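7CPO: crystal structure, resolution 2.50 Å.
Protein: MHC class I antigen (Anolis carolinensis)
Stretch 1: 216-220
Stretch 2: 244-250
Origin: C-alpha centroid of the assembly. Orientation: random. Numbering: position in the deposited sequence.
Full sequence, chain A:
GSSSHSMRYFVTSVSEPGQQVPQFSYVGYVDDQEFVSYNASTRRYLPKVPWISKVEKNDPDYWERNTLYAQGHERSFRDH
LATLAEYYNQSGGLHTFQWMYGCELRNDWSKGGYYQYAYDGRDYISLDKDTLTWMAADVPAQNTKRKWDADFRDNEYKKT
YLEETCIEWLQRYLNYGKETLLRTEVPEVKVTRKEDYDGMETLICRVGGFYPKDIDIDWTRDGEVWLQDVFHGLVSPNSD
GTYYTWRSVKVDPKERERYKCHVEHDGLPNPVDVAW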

# COMPACT_ATOMS: atom_id res chain seq x y z
N ASP A 216 -12.92 -12.19 5.27
CA ASP A 216 -13.11 -13.51 4.66
C ASP A 216 -14.41 -13.46 3.86
O ASP A 216 -15.50 -13.35 4.43
N ILE A 217 -14.28 -13.53 2.54
CA ILE A 217 -15.40 -13.51 1.62
C ILE A 217 -15.34 -14.78 0.79
O ILE A 217 -14.32 -15.07 0.16
N ASP A 218 -16.44 -15.53 0.79
CA ASP A 218 -16.54 -16.73 -0.03
C ASP A 218 -17.96 -16.85 -0.56
O ASP A 218 -18.93 -16.58 0.15
N TRP A 219 -18.06 -17.25 -1.82
CA TRP A 219 -19.33 -17.74 -2.33
C TRP A 219 -19.59 -19.16 -1.82
O TRP A 219 -18.71 -20.03 -1.85
N THR A 220 -20.80 -19.39 -1.32
CA THR A 220 -21.19 -20.72 -0.91
C THR A 220 -22.21 -21.31 -1.88
O THR A 220 -22.86 -20.60 -2.65
N TYR A 244 -12.33 -1.90 -0.15
CA TYR A 244 -13.30 -2.40 -1.12
C TYR A 244 -12.75 -3.62 -1.85
O TYR A 244 -11.55 -3.69 -2.14
N THR A 245 -13.64 -4.57 -2.18
CA THR A 245 -13.30 -5.68 -3.06
C THR A 245 -14.58 -6.32 -3.60
O THR A 245 -15.69 -5.93 -3.22
N TRP A 246 -14.42 -7.31 -4.48
CA TRP A 246 -15.54 -8.07 -5.01
C TRP A 246 -15.15 -9.53 -5.22
O TRP A 246 -13.97 -9.88 -5.32
N ARG A 247 -16.18 -10.37 -5.31
CA ARG A 247 -16.02 -11.79 -5.58
C ARG A 247 -17.20 -12.26 -6.42
O ARG A 247 -18.35 -11.96 -6.10
N SER A 248 -16.90 -13.03 -7.47
CA SER A 248 -17.88 -13.45 -8.47
C SER A 248 -17.89 -14.96 -8.61
O SER A 248 -16.93 -15.66 -8.28
N VAL A 249 -19.02 -15.46 -9.11
CA VAL A 249 -19.20 -16.87 -9.44
C VAL A 249 -20.10 -16.95 -10.67
O VAL A 249 -21.02 -16.14 -10.83
N LYS A 250 -19.81 -17.89 -11.56
CA LYS A 250 -20.69 -18.15 -12.69
C LYS A 250 -21.68 -19.23 -12.26
O LYS A 250 -21.27 -20.34 -11.89

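Two strands running in nearly the same direction meet here through their side chains, in a mixed contact that combines apolar packing, one direct hydrogen bond from a tryptophan indole to a backbone carbonyl, and a salt bridge accompanied by a water. The strand axes approach to 7.5 Å with an angle of 15° between their N-to-C directions. The nearest CA pairs are Ile217 CA with Arg247 CA at 7.4 Å and Trp219 CA with Val249 CA at 7.2 Å. Such spacing is too wide for backbone pairing within a sheet, so side chains fill the gap; the two stretches bury 359 Å² between them, both sides summed.

The CA-to-CB bonds alternate as expected for extended chains. Ile217 and Trp219 point toward the second strand, while Thr245, Arg247 and Val249 point toward the first. Ile217, with chi1 m and chi2 t, extends its CD1 to within 3.5 Å of Thr245 CG2, a methyl-to-methyl contact; Thr245 has chi1 t, and its OG1 is hydrogen-bonded elsewhere in the structure. The other branch of the isoleucine reaches the arginine, with Ile217 CG2 4.0 Å from Arg247 CD.

Trp219 (chi1 -86°, chi2 104°) uses both edge and face. At the edge, near the ring plane, Trp219 NE1 donates to Arg247 O at 2.8 Å with an N-H...O angle of 166°, a nearly linear bond that satisfies the indole nitrogen. Over one face lies Val249, chi1 p: its CG1 sits 3.6 Å from the centroid of the five-membered ring of Trp219 and 12° off the normal, the geometry of a CH-pi contact, and Val249 CG1 is 3.5 Å from Trp219 CD2.

Arg247 has chi1, chi2 and chi3 all t, with chi4 at 83°, so its extended chain runs across the first strand, passing between Ile217 and Trp219 to bring the guanidinium toward Asp218. Arg247 CG lies 3.9 Å from Trp219 CD1, and Arg247 CD lies 3.4 Å from Ile217 O. That carbonyl oxygen sits over one face of the guanidinium; Ile217 O and Arg247 NE are 3.4 Å apart, but the angle is too poor for a hydrogen bond.

Asp218, chi1 m, starts away from the second strand, yet its carboxylate end comes nearer. Asp218 OD2 forms a salt bridge with Arg247 NH2 at 3.5 Å; the oxygen lies well out of the guanidinium plane, so the attraction is between charges, with no N-H directed at it. Water 1 supplies directed bonds instead, donating to Asp218 OD2 (3.1 Å from the water O) and accepting from Trp219 N and Arg247 NE (each 3.0 Å from that same O).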

# COMPACT_ATOMS: atom_id res chain seq x y z
CB ASP A 216 -13.14 -14.62 5.71
CG ASP A 216 -12.63 -15.97 5.16
OD1 ASP A 216 -12.35 -16.09 3.93
OD2 ASP A 216 -12.52 -16.93 5.97
CB ILE A 217 -15.35 -12.29 0.70
CG1 ILE A 217 -15.14 -11.02 1.53
CG2 ILE A 217 -16.61 -12.24 -0.19
CD1 ILE A 217 -14.88 -9.81 0.67
CB ASP A 218 -16.16 -18.00 0.76
CG ASP A 218 -14.66 -18.24 0.82
OD1 ASP A 218 -14.05 -18.06 1.90
OD2 ASP A 218 -14.08 -18.62 -0.23
CB TRP A 219 -19.32 -17.71 -3.86
CG TRP A 219 -19.71 -16.40 -4.39
CD1 TRP A 219 -18.90 -15.44 -4.91
CD2 TRP A 219 -21.04 -15.88 -4.45
NE1 TRP A 219 -19.64 -14.36 -5.30
CE2 TRP A 219 -20.96 -14.60 -5.02
CE3 TRP A 219 -22.30 -16.38 -4.08
CZ2 TRP A 219 -22.09 -13.80 -5.24
CZ3 TRP A 219 -23.42 -15.59 -4.29
CH2 TRP A 219 -23.30 -14.32 -4.87
CB THR A 220 -21.73 -20.70 0.53
OG1 THR A 220 -22.74 -19.70 0.65
CG2 THR A 220 -20.62 -20.39 1.48
CB TYR A 244 -13.68 -1.32 -2.14
CG TYR A 244 -14.35 -1.85 -3.41
CD1 TYR A 244 -13.59 -2.20 -4.52
CD2 TYR A 244 -15.74 -1.99 -3.49
CE1 TYR A 244 -14.17 -2.70 -5.66
CE2 TYR A 244 -16.34 -2.49 -4.64
CZ TYR A 244 -15.54 -2.83 -5.73
OH TYR A 244 -16.10 -3.31 -6.89
CB THR A 245 -12.43 -6.72 -2.34
OG1 THR A 245 -11.93 -7.66 -3.29
CG2 THR A 245 -13.24 -7.44 -1.31
CB TRP A 246 -16.07 -7.48 -6.32
CG TRP A 246 -15.07 -7.47 -7.43
CD1 TRP A 246 -14.29 -6.41 -7.81
CD2 TRP A 246 -14.76 -8.54 -8.31
NE1 TRP A 246 -13.49 -6.77 -8.88
CE2 TRP A 246 -13.76 -8.08 -9.20
CE3 TRP A 246 -15.21 -9.86 -8.44
CZ2 TRP A 246 -13.21 -8.88 -10.20
CZ3 TRP A 246 -14.66 -10.66 -9.43
CH2 TRP A 246 -13.68 -10.17 -10.30
CB ARG A 247 -15.95 -12.59 -4.30
CG ARG A 247 -15.31 -13.94 -4.47
CD ARG A 247 -15.23 -14.60 -3.12
NE ARG A 247 -14.55 -15.90 -3.17
CZ ARG A 247 -13.24 -16.07 -3.14
NH1 ARG A 247 -12.43 -15.02 -3.06
NH2 ARG A 247 -12.73 -17.30 -3.17
CB SER A 248 -17.59 -12.82 -9.83
OG SER A 248 -16.37 -13.34 -10.34
CB VAL A 249 -19.76 -17.67 -8.25
CG1 VAL A 249 -21.09 -17.07 -7.78
CG2 VAL A 249 -19.91 -19.15 -8.59
CB LYS A 250 -19.93 -18.55 -13.95
CG LYS A 250 -20.84 -18.46 -15.18
CD LYS A 250 -20.17 -18.79 -16.51
CE LYS A 250 -19.82 -17.49 -17.27
NZ LYS A 250 -21.02 -16.69 -17.70
O HOH W 1 -15.65 -18.65 -2.91